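Long-range contacts in lipase (Acinetobacter baumannii, PDB 4OPM), which probably hydrolyses ester bonds of lipids such as triacylglycerols, using the alpha/beta hydrolase fold: residues 59-67 with 275-285; 237-248 with 263-274. All coordinates share one frame; numbering follows the deposited sequence.

Interaction 1: 59-67 with 275-285; sequences NWNRVAHYL and MPILEAEQLVI
Val63 and Glu281 bring the two backbones to 5.3 Å between their CA atoms, where the short helix 61-64 meets the break between helix 276-279 and the start of helix 281-298. Waters bridge the segments in place of direct hydrogen bonds. One donates to Asn59 O and Ile277 O and accepts from Val63 N, so three backbone groups find a partner beside the apolar core of the contact; another donates to Leu278 O and Glu281 OE1. Val63 is a knob in a hole made by Ile277, Glu281, Val284 and Ile285, and its two beta-branches divide the work: CG2 lies 3.9 Å from Ile277 CB, while CG1 reaches Ile285 CD1. Ile277 holds CG1 between its backbone N and carbonyl carbon (chi1 64°), which, with the chain extended beyond it, brings CD1 over the face of the Trp60 six-membered ring, 4.1 Å from the centroid and 14° off the normal, a CH-pi contact; its CG2 touches the same ring at CZ3 (3.6 Å). A large flat indole suits this place, since it also packs on Ala117 and His119 of strand 114-119. Ile285 ends in a methyl shared by Val63, Tyr66 and Leu67, with Tyr66 CB 3.7 Å from Ile285 CD1. Toward the surface the residues turn amphipathic: Arg62 CB lies 3.7 Å from Glu281 CG, while Glu281 OE2 and Tyr66 OH share a third water, each 2.6 Å from it. Such packing is characteristic of the alpha/beta hydrolase fold, in which the helix after the probable catalytic histidine lies beside the central sheet, here against the short helix preceding strand 72-76.

Interaction 2: 237-248 with 263-274; sequences TLILWGKQDKII and AQPPVILENVGH
Leu240 pairs with Val267, Trp241 with Ile268 and Gly242 with Leu269 in the parallel ladder of a beta-alpha-beta unit, strand 237-242, helix 251-259 and strand 267-269, at one border of the alpha/beta hydrolase sheet. The strand axes approach to 4.8 Å at 18°. Backbone bonds alternate across the ladder, Trp241 N giving to Val267 O and Leu269 N to Trp241 O. On one face Leu240 spreads its branches, CD1 against Val267 CG1 (3.9 Å) and CD2 against Leu269 CD1; on the other, Trp241 CB meets Ile268 CD1, and its indole packs on helix 251-259. Gly242 fits where the chains close up: its CA makes a CA-H...O contact of 3.2 Å with Gly273 O, an approach open to a residue with no side chain.

The solvent side is looser. Lys243 and Glu270 extend alongside each other, in the same direction, into a salt bridge of 3.1 Å from Lys243 NZ to Glu270 OE2 on its syn lone pair, long flexible chains suited to an exposed rim. Beside it a water connects Gln244 NE2, Glu270 OE1 and Asn271 N.

Deep inside, the type I turn 242-245 delivers Asp245. Its OD1 accepts from Ile247 N, closing an Asx turn, and from Ile248 N, an Asx motif; together they hold the carboxylate. Its neighbour His274 is probably the catalytic histidine, with NE2 bonded to Ser120 OG. Ile247 CB covers one imidazole face, 3.9 Å from the centroid, while His274 ND1 donates to Asp245 OD2 at 2.8 Å and 166°, the oxygen lying in the ring plane but met 26° out of the carboxylate plane.

Overall arrangement
The chain between the two segments of interaction 1 contains all of interaction 2, and the centres of the contacts lie about 13 Å apart. Interaction 2 holds Asp245 and His274 of a probable triad whose serine, Ser120, lies outside both contacts; Met275 of interaction 1, the N-cap of helix 276-279, comes next in the chain. Glu279 ties the two: its OE1 is 2.8 Å from Gly273 N, a probable hydrogen bond, and its OE2 accepts from Met275 N. Apolar contact adds to this, with Pro276 CB 3.6 Å from Leu240 CD2. The side chains of Asn59 and Ile247 each lie about 4 Å from bound polyethylene glycol, probably from the crystallisation liquor, which may mark a pocket.

Interaction 1: 59-67 with 275-285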
loop_
_atom_site.group_PDB
_atom_site.type_symbol
_atom_site.label_atom_id
_atom_site.label_comp_id
_atom_site.label_asym_id
_atom_site.label_seq_id
_atom_site.Cartn_x
_atom_site.Cartn_y
_atom_site.Cartn_z
ATOM N N ASN A 59 6.676 3.353 -3.388
ATOM C CA ASN A 59 6.714 3.135 -1.932
ATOM C C ASN A 59 7.216 1.715 -1.586
ATOM O O ASN A 59 7.718 1.502 -0.491
ATOM C CB ASN A 59 5.316 3.302 -1.329
ATOM C CG ASN A 59 4.732 4.697 -1.346
ATOM O OD1 ASN A 59 3.543 4.868 -1.073
ATOM N ND2 ASN A 59 5.543 5.720 -1.595
ATOM N N TRP A 60 7.019 0.750 -2.513
ATOM C CA TRP A 60 7.378 -0.645 -2.321
ATOM C C TRP A 60 8.788 -1.000 -2.839
ATOM O O TRP A 60 9.171 -2.160 -2.716
ATOM C CB TRP A 60 6.354 -1.536 -3.035
ATOM C CG TRP A 60 5.054 -1.651 -2.305
ATOM C CD1 TRP A 60 3.881 -1.015 -2.607
ATOM C CD2 TRP A 60 4.795 -2.446 -1.143
ATOM N NE1 TRP A 60 2.907 -1.369 -1.700
ATOM C CE2 TRP A 60 3.434 -2.265 -0.804
ATOM C CE3 TRP A 60 5.574 -3.328 -0.371
ATOM C CZ2 TRP A 60 2.843 -2.917 0.287
ATOM C CZ3 TRP A 60 4.984 -3.985 0.700
ATOM C CH2 TRP A 60 3.625 -3.794 1.005
ATOM N N ASN A 61 9.538 -0.048 -3.417
ATOM C CA ASN A 61 10.837 -0.343 -4.044
ATOM C C ASN A 61 11.834 -1.013 -3.112
ATOM O O ASN A 61 12.443 -2.006 -3.519
ATOM C CB ASN A 61 11.475 0.895 -4.671
ATOM C CG ASN A 61 10.758 1.326 -5.943
ATOM O OD1 ASN A 61 9.924 0.587 -6.492
ATOM N ND2 ASN A 61 11.042 2.532 -6.418
ATOM N N ARG A 62 11.976 -0.504 -1.877
ATOM C CA ARG A 62 12.943 -1.029 -0.882
ATOM C C ARG A 62 12.622 -2.471 -0.485
ATOM O O ARG A 62 13.535 -3.276 -0.315
ATOM C CB ARG A 62 12.980 -0.129 0.365
ATOM C CG ARG A 62 13.458 1.263 0.054
ATOM C CD ARG A 62 13.574 2.122 1.285
ATOM N NE ARG A 62 13.834 3.485 0.851
ATOM C CZ ARG A 62 14.832 4.250 1.271
ATOM N NH1 ARG A 62 15.653 3.822 2.222
ATOM N NH2 ARG A 62 15.000 5.461 0.762
ATOM N N VAL A 63 11.331 -2.793 -0.351
ATOM C CA VAL A 63 10.889 -4.146 -0.025
ATOM C C VAL A 63 10.986 -5.016 -1.295
ATOM O O VAL A 63 11.508 -6.140 -1.239
ATOM C CB VAL A 63 9.448 -4.136 0.567
ATOM C CG1 VAL A 63 8.819 -5.529 0.546
ATOM C CG2 VAL A 63 9.442 -3.561 1.987
ATOM N N ALA A 64 10.456 -4.509 -2.439
ATOM C CA ALA A 64 10.448 -5.269 -3.701
ATOM C C ALA A 64 11.859 -5.721 -4.098
ATOM O O ALA A 64 12.023 -6.812 -4.630
ATOM C CB ALA A 64 9.832 -4.447 -4.823
ATOM N N HIS A 65 12.880 -4.897 -3.800
ATOM C CA HIS A 65 14.288 -5.227 -4.085
ATOM C C HIS A 65 14.648 -6.659 -3.607
ATOM O O HIS A 65 15.432 -7.338 -4.261
ATOM C CB HIS A 65 15.196 -4.199 -3.394
ATOM C CG HIS A 65 16.655 -4.541 -3.420
ATOM N ND1 HIS A 65 17.422 -4.324 -4.544
ATOM C CD2 HIS A 65 17.442 -5.039 -2.435
ATOM C CE1 HIS A 65 18.651 -4.697 -4.219
ATOM N NE2 HIS A 65 18.707 -5.152 -2.964
ATOM N N TYR A 66 14.070 -7.108 -2.467
ATOM C CA TYR A 66 14.376 -8.420 -1.892
ATOM C C TYR A 66 13.462 -9.538 -2.391
ATOM O O TYR A 66 13.666 -10.697 -2.014
ATOM C CB TYR A 66 14.273 -8.345 -0.353
ATOM C CG TYR A 66 15.306 -7.418 0.243
ATOM C CD1 TYR A 66 16.604 -7.860 0.491
ATOM C CD2 TYR A 66 15.005 -6.086 0.510
ATOM C CE1 TYR A 66 17.581 -6.997 0.978
ATOM C CE2 TYR A 66 15.974 -5.208 0.994
ATOM C CZ TYR A 66 17.261 -5.672 1.232
ATOM O OH TYR A 66 18.239 -4.840 1.709
ATOM N N LEU A 67 12.465 -9.198 -3.213
ATOM C CA LEU A 67 11.456 -10.169 -3.648
ATOM C C LEU A 67 11.530 -10.509 -5.132
ATOM O O LEU A 67 11.026 -11.558 -5.536
ATOM C CB LEU A 67 10.052 -9.611 -3.327
ATOM C CG LEU A 67 9.742 -9.370 -1.834
ATOM C CD1 LEU A 67 8.486 -8.570 -1.668
ATOM C CD2 LEU A 67 9.689 -10.684 -1.044
HETATM N N MSE A 275 4.814 3.582 8.375
HETATM C CA MSE A 275 5.352 3.110 7.092
HETATM C C MSE A 275 6.587 2.178 7.249
HETATM O O MSE A 275 7.685 2.494 6.757
HETATM C CB MSE A 275 5.683 4.333 6.208
HETATM C CG MSE A 275 5.719 4.020 4.751
HETATM SE SE MSE A 275 5.087 5.576 3.782
HETATM C CE MSE A 275 4.840 4.680 2.110
ATOM N N PRO A 276 6.417 0.951 7.824
ATOM C CA PRO A 276 7.571 0.026 7.931
ATOM C C PRO A 276 8.251 -0.315 6.597
ATOM O O PRO A 276 9.446 -0.591 6.590
ATOM C CB PRO A 276 6.942 -1.242 8.514
ATOM C CG PRO A 276 5.769 -0.759 9.298
ATOM C CD PRO A 276 5.212 0.357 8.450
ATOM N N ILE A 277 7.498 -0.301 5.472
ATOM C CA ILE A 277 8.049 -0.629 4.148
ATOM C C ILE A 277 9.155 0.370 3.720
ATOM O O ILE A 277 10.015 0.008 2.906
ATOM C CB ILE A 277 6.962 -0.794 3.078
ATOM C CG1 ILE A 277 6.185 0.527 2.823
ATOM C CG2 ILE A 277 6.020 -1.962 3.477
ATOM C CD1 ILE A 277 5.230 0.498 1.588
ATOM N N LEU A 278 9.149 1.595 4.279
ATOM C CA LEU A 278 10.207 2.592 4.009
ATOM C C LEU A 278 11.078 2.841 5.246
ATOM O O LEU A 278 12.229 3.249 5.097
ATOM C CB LEU A 278 9.614 3.927 3.522
ATOM C CG LEU A 278 8.995 3.951 2.102
ATOM C CD1 LEU A 278 8.522 5.355 1.762
ATOM C CD2 LEU A 278 9.989 3.521 1.045
ATOM N N GLU A 279 10.549 2.581 6.460
ATOM C CA GLU A 279 11.312 2.834 7.700
ATOM C C GLU A 279 12.179 1.641 8.140
ATOM O O GLU A 279 13.134 1.834 8.900
ATOM C CB GLU A 279 10.354 3.148 8.856
ATOM C CG GLU A 279 9.502 4.400 8.681
ATOM C CD GLU A 279 8.511 4.582 9.820
ATOM O OE1 GLU A 279 8.960 4.791 10.972
ATOM O OE2 GLU A 279 7.287 4.456 9.572
ATOM N N ALA A 280 11.803 0.415 7.747
ATOM C CA ALA A 280 12.477 -0.807 8.226
ATOM C C ALA A 280 12.321 -1.962 7.227
ATOM O O ALA A 280 11.923 -3.066 7.615
ATOM C CB ALA A 280 11.880 -1.195 9.582
ATOM N N GLU A 281 12.663 -1.723 5.936
ATOM C CA GLU A 281 12.428 -2.741 4.890
ATOM C C GLU A 281 13.142 -4.078 5.159
ATOM O O GLU A 281 12.589 -5.128 4.821
ATOM C CB GLU A 281 12.767 -2.222 3.481
ATOM C CG GLU A 281 14.266 -2.096 3.198
ATOM C CD GLU A 281 14.980 -0.878 3.754
ATOM O OE1 GLU A 281 14.389 -0.141 4.575
ATOM O OE2 GLU A 281 16.143 -0.654 3.349
ATOM N N GLN A 282 14.348 -4.060 5.773
ATOM C CA GLN A 282 15.058 -5.324 6.015
ATOM C C GLN A 282 14.343 -6.145 7.097
ATOM O O GLN A 282 14.285 -7.376 7.004
ATOM C CB GLN A 282 16.521 -5.057 6.381
ATOM C CG GLN A 282 17.294 -4.384 5.233
ATOM C CD GLN A 282 18.538 -3.663 5.712
ATOM O OE1 GLN A 282 19.134 -4.011 6.734
ATOM N NE2 GLN A 282 18.969 -2.654 4.951
ATOM N N LEU A 283 13.765 -5.461 8.091
ATOM C CA LEU A 283 12.997 -6.108 9.166
ATOM C C LEU A 283 11.659 -6.631 8.634
ATOM O O LEU A 283 11.201 -7.685 9.067
ATOM C CB LEU A 283 12.796 -5.155 10.351
ATOM C CG LEU A 283 14.130 -4.645 10.992
ATOM C CD1 LEU A 283 13.856 -3.828 12.244
ATOM C CD2 LEU A 283 15.097 -5.805 11.321
ATOM N N VAL A 284 11.052 -5.918 7.663
ATOM C CA VAL A 284 9.808 -6.362 7.021
ATOM C C VAL A 284 10.094 -7.663 6.257
ATOM O O VAL A 284 9.385 -8.650 6.428
ATOM C CB VAL A 284 9.259 -5.245 6.094
ATOM C CG1 VAL A 284 8.190 -5.786 5.123
ATOM C CG2 VAL A 284 8.719 -4.080 6.928
ATOM N N ILE A 285 11.164 -7.665 5.440
ATOM C CA ILE A 285 11.560 -8.826 4.630
ATOM C C ILE A 285 11.944 -10.012 5.518
ATOM O O ILE A 285 11.624 -11.150 5.184
ATOM C CB ILE A 285 12.690 -8.402 3.657
ATOM C CG1 ILE A 285 12.097 -7.555 2.487
ATOM C CG2 ILE A 285 13.542 -9.566 3.152
ATOM C CD1 ILE A 285 11.127 -8.374 1.506
HETATM O O HOH W 1 9.538 -0.395 0.203
HETATM O O HOH W 2 14.687 2.467 4.548
HETATM O O HOH W 3 17.677 -2.306 2.054
#

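Interaction 2: 237-248 with 263-274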
loop_
_atom_site.group_PDB
_atom_site.type_symbol
_atom_site.label_atom_id
_atom_site.label_comp_id
_atom_site.label_asym_id
_atom_site.label_seq_id
_atom_site.Cartn_x
_atom_site.Cartn_y
_atom_site.Cartn_z
ATOM N N THR A 237 -2.656 -15.115 6.773
ATOM C CA THR A 237 -2.377 -13.680 6.852
ATOM C C THR A 237 -1.231 -13.365 7.809
ATOM O O THR A 237 -1.155 -13.901 8.922
ATOM C CB THR A 237 -3.680 -12.936 7.264
ATOM O OG1 THR A 237 -4.717 -13.225 6.317
ATOM C CG2 THR A 237 -3.505 -11.414 7.371
ATOM N N LEU A 238 -0.357 -12.465 7.357
ATOM C CA LEU A 238 0.738 -11.913 8.121
ATOM C C LEU A 238 0.388 -10.459 8.414
ATOM O O LEU A 238 -0.029 -9.732 7.508
ATOM C CB LEU A 238 2.072 -12.037 7.355
ATOM C CG LEU A 238 3.330 -11.503 8.065
ATOM C CD1 LEU A 238 3.630 -12.301 9.347
ATOM C CD2 LEU A 238 4.534 -11.549 7.138
ATOM N N ILE A 239 0.524 -10.051 9.676
ATOM C CA ILE A 239 0.222 -8.678 10.101
ATOM C C ILE A 239 1.488 -8.081 10.637
ATOM O O ILE A 239 2.114 -8.675 11.511
ATOM C CB ILE A 239 -0.918 -8.639 11.171
ATOM C CG1 ILE A 239 -2.225 -9.290 10.655
ATOM C CG2 ILE A 239 -1.178 -7.208 11.708
ATOM C CD1 ILE A 239 -3.126 -9.832 11.793
ATOM N N LEU A 240 1.843 -6.889 10.167
ATOM C CA LEU A 240 3.034 -6.203 10.664
ATOM C C LEU A 240 2.679 -4.744 10.940
ATOM O O LEU A 240 1.978 -4.115 10.155
ATOM C CB LEU A 240 4.215 -6.337 9.686
ATOM C CG LEU A 240 5.567 -5.844 10.199
ATOM C CD1 LEU A 240 6.706 -6.698 9.659
ATOM C CD2 LEU A 240 5.788 -4.371 9.838
ATOM N N TRP A 241 3.140 -4.224 12.087
ATOM C CA TRP A 241 2.857 -2.859 12.496
ATOM C C TRP A 241 4.087 -2.146 12.996
ATOM O O TRP A 241 5.011 -2.774 13.515
ATOM C CB TRP A 241 1.846 -2.879 13.666
ATOM C CG TRP A 241 0.661 -1.985 13.467
ATOM C CD1 TRP A 241 0.504 -0.700 13.914
ATOM C CD2 TRP A 241 -0.501 -2.291 12.700
ATOM N NE1 TRP A 241 -0.711 -0.200 13.493
ATOM C CE2 TRP A 241 -1.346 -1.157 12.743
ATOM C CE3 TRP A 241 -0.912 -3.418 11.962
ATOM C CZ2 TRP A 241 -2.595 -1.133 12.108
ATOM C CZ3 TRP A 241 -2.158 -3.396 11.344
ATOM C CH2 TRP A 241 -2.962 -2.251 11.382
ATOM N N GLY A 242 4.030 -0.825 12.948
ATOM C CA GLY A 242 5.019 0.010 13.602
ATOM C C GLY A 242 4.431 0.350 14.956
ATOM O O GLY A 242 3.293 0.826 15.035
ATOM N N LYS A 243 5.172 0.064 16.048
ATOM C CA LYS A 243 4.685 0.310 17.412
ATOM C C LYS A 243 4.268 1.782 17.605
ATOM O O LYS A 243 3.287 2.052 18.291
ATOM C CB LYS A 243 5.785 -0.071 18.420
ATOM C CG LYS A 243 5.417 0.192 19.886
ATOM C CD LYS A 243 5.185 -1.080 20.662
ATOM C CE LYS A 243 5.085 -0.817 22.144
ATOM N NZ LYS A 243 5.636 -1.947 22.935
ATOM N N GLN A 244 5.001 2.720 16.957
ATOM C CA GLN A 244 4.787 4.163 17.099
ATOM C C GLN A 244 3.790 4.748 16.089
ATOM O O GLN A 244 3.662 5.974 16.017
ATOM C CB GLN A 244 6.134 4.914 16.992
ATOM C CG GLN A 244 7.159 4.475 18.041
ATOM C CD GLN A 244 6.676 4.681 19.458
ATOM O OE1 GLN A 244 6.132 5.737 19.820
ATOM N NE2 GLN A 244 6.839 3.656 20.287
ATOM N N ASP A 245 3.073 3.889 15.329
ATOM C CA ASP A 245 2.090 4.336 14.328
ATOM C C ASP A 245 1.094 5.350 14.932
ATOM O O ASP A 245 0.343 5.010 15.846
ATOM C CB ASP A 245 1.329 3.135 13.745
ATOM C CG ASP A 245 0.529 3.436 12.485
ATOM O OD1 ASP A 245 0.084 4.601 12.315
ATOM O OD2 ASP A 245 0.294 2.502 11.696
ATOM N N LYS A 246 1.104 6.590 14.408
ATOM C CA LYS A 246 0.226 7.693 14.852
ATOM C C LYS A 246 -1.091 7.744 14.087
ATOM O O LYS A 246 -2.029 8.427 14.516
ATOM C CB LYS A 246 0.944 9.040 14.627
ATOM C CG LYS A 246 2.101 9.300 15.590
ATOM C CD LYS A 246 2.829 10.567 15.174
ATOM C CE LYS A 246 3.932 10.901 16.140
ATOM N NZ LYS A 246 4.782 12.010 15.623
ATOM N N ILE A 247 -1.140 7.089 12.920
ATOM C CA ILE A 247 -2.294 7.122 12.023
ATOM C C ILE A 247 -3.305 6.053 12.429
ATOM O O ILE A 247 -4.489 6.351 12.562
ATOM C CB ILE A 247 -1.848 6.983 10.528
ATOM C CG1 ILE A 247 -0.688 7.970 10.163
ATOM C CG2 ILE A 247 -3.041 7.126 9.563
ATOM C CD1 ILE A 247 -0.943 9.468 10.456
ATOM N N ILE A 248 -2.838 4.804 12.563
ATOM C CA ILE A 248 -3.635 3.639 12.953
ATOM C C ILE A 248 -2.899 3.018 14.134
ATOM O O ILE A 248 -1.817 2.445 13.950
ATOM C CB ILE A 248 -3.869 2.656 11.767
ATOM C CG1 ILE A 248 -4.336 3.411 10.475
ATOM C CG2 ILE A 248 -4.879 1.573 12.167
ATOM C CD1 ILE A 248 -4.403 2.580 9.208
ATOM N N ALA A 263 -4.830 -15.766 10.523
ATOM C CA ALA A 263 -3.790 -14.773 10.738
ATOM C C ALA A 263 -2.792 -15.309 11.758
ATOM O O ALA A 263 -3.179 -15.994 12.711
ATOM C CB ALA A 263 -4.393 -13.466 11.218
ATOM N N GLN A 264 -1.519 -15.026 11.533
ATOM C CA GLN A 264 -0.415 -15.360 12.435
ATOM C C GLN A 264 -0.313 -14.301 13.530
ATOM O O GLN A 264 -0.850 -13.209 13.324
ATOM C CB GLN A 264 0.910 -15.387 11.631
ATOM C CG GLN A 264 1.048 -16.650 10.807
ATOM C CD GLN A 264 2.351 -16.754 10.071
ATOM O OE1 GLN A 264 2.449 -17.518 9.117
ATOM N NE2 GLN A 264 3.395 -16.034 10.511
ATOM N N PRO A 265 0.416 -14.541 14.660
ATOM C CA PRO A 265 0.615 -13.461 15.647
ATOM C C PRO A 265 1.260 -12.230 14.993
ATOM O O PRO A 265 2.198 -12.391 14.203
ATOM C CB PRO A 265 1.556 -14.095 16.681
ATOM C CG PRO A 265 1.296 -15.576 16.562
ATOM C CD PRO A 265 1.120 -15.775 15.081
ATOM N N PRO A 266 0.735 -11.005 15.234
ATOM C CA PRO A 266 1.307 -9.820 14.567
ATOM C C PRO A 266 2.760 -9.555 14.937
ATOM O O PRO A 266 3.200 -9.890 16.038
ATOM C CB PRO A 266 0.422 -8.666 15.060
ATOM C CG PRO A 266 -0.841 -9.328 15.531
ATOM C CD PRO A 266 -0.389 -10.631 16.112
ATOM N N VAL A 267 3.499 -8.977 13.993
ATOM C CA VAL A 267 4.887 -8.560 14.218
ATOM C C VAL A 267 4.845 -7.067 14.522
ATOM O O VAL A 267 4.360 -6.281 13.691
ATOM C CB VAL A 267 5.798 -8.875 13.004
ATOM C CG1 VAL A 267 7.196 -8.283 13.196
ATOM C CG2 VAL A 267 5.870 -10.373 12.741
ATOM N N ILE A 268 5.339 -6.676 15.702
ATOM C CA ILE A 268 5.327 -5.272 16.114
ATOM C C ILE A 268 6.745 -4.746 16.130
ATOM O O ILE A 268 7.570 -5.199 16.934
ATOM C CB ILE A 268 4.611 -5.069 17.478
ATOM C CG1 ILE A 268 3.200 -5.745 17.519
ATOM C CG2 ILE A 268 4.579 -3.579 17.876
ATOM C CD1 ILE A 268 2.203 -5.348 16.436
ATOM N N LEU A 269 7.036 -3.812 15.217
ATOM C CA LEU A 269 8.378 -3.248 15.102
ATOM C C LEU A 269 8.540 -2.053 16.030
ATOM O O LEU A 269 7.839 -1.052 15.882
ATOM C CB LEU A 269 8.709 -2.852 13.639
ATOM C CG LEU A 269 8.700 -3.977 12.577
ATOM C CD1 LEU A 269 9.211 -3.459 11.233
ATOM C CD2 LEU A 269 9.539 -5.198 13.013
ATOM N N GLU A 270 9.487 -2.149 16.999
ATOM C CA GLU A 270 9.760 -1.019 17.891
ATOM C C GLU A 270 10.400 0.122 17.082
ATOM O O GLU A 270 11.103 -0.146 16.098
ATOM C CB GLU A 270 10.721 -1.451 19.023
ATOM C CG GLU A 270 10.123 -2.438 20.014
ATOM C CD GLU A 270 8.934 -1.950 20.819
ATOM O OE1 GLU A 270 8.929 -0.768 21.237
ATOM O OE2 GLU A 270 8.006 -2.762 21.038
ATOM N N ASN A 271 10.167 1.382 17.493
ATOM C CA ASN A 271 10.774 2.579 16.892
ATOM C C ASN A 271 10.477 2.710 15.388
ATOM O O ASN A 271 11.307 3.199 14.628
ATOM C CB ASN A 271 12.295 2.603 17.143
ATOM C CG ASN A 271 12.609 2.639 18.620
ATOM O OD1 ASN A 271 12.030 3.418 19.377
ATOM N ND2 ASN A 271 13.426 1.706 19.075
ATOM N N VAL A 272 9.274 2.294 14.989
ATOM C CA VAL A 272 8.799 2.372 13.606
ATOM C C VAL A 272 7.372 2.926 13.655
ATOM O O VAL A 272 6.615 2.570 14.560
ATOM C CB VAL A 272 8.886 0.981 12.903
ATOM C CG1 VAL A 272 8.148 0.984 11.562
ATOM C CG2 VAL A 272 10.345 0.555 12.704
ATOM N N GLY A 273 7.031 3.795 12.698
ATOM C CA GLY A 273 5.716 4.415 12.604
ATOM C C GLY A 273 4.792 3.696 11.639
ATOM O O GLY A 273 4.835 2.468 11.502
ATOM N N HIS A 274 3.977 4.472 10.939
ATOM C CA HIS A 274 2.955 3.950 10.017
ATOM C C HIS A 274 3.512 3.361 8.708
ATOM O O HIS A 274 2.752 2.678 8.008
ATOM C CB HIS A 274 1.976 5.102 9.681
ATOM C CG HIS A 274 0.803 4.714 8.849
ATOM N ND1 HIS A 274 -0.130 3.781 9.292
ATOM C CD2 HIS A 274 0.429 5.162 7.630
ATOM C CE1 HIS A 274 -1.024 3.687 8.323
ATOM N NE2 HIS A 274 -0.734 4.502 7.310
HETATM O O HOH W 4 0.934 -11.923 11.752
HETATM O O HOH W 5 8.787 1.786 20.005
HETATM O O HOH W 6 3.223 7.222 12.482
#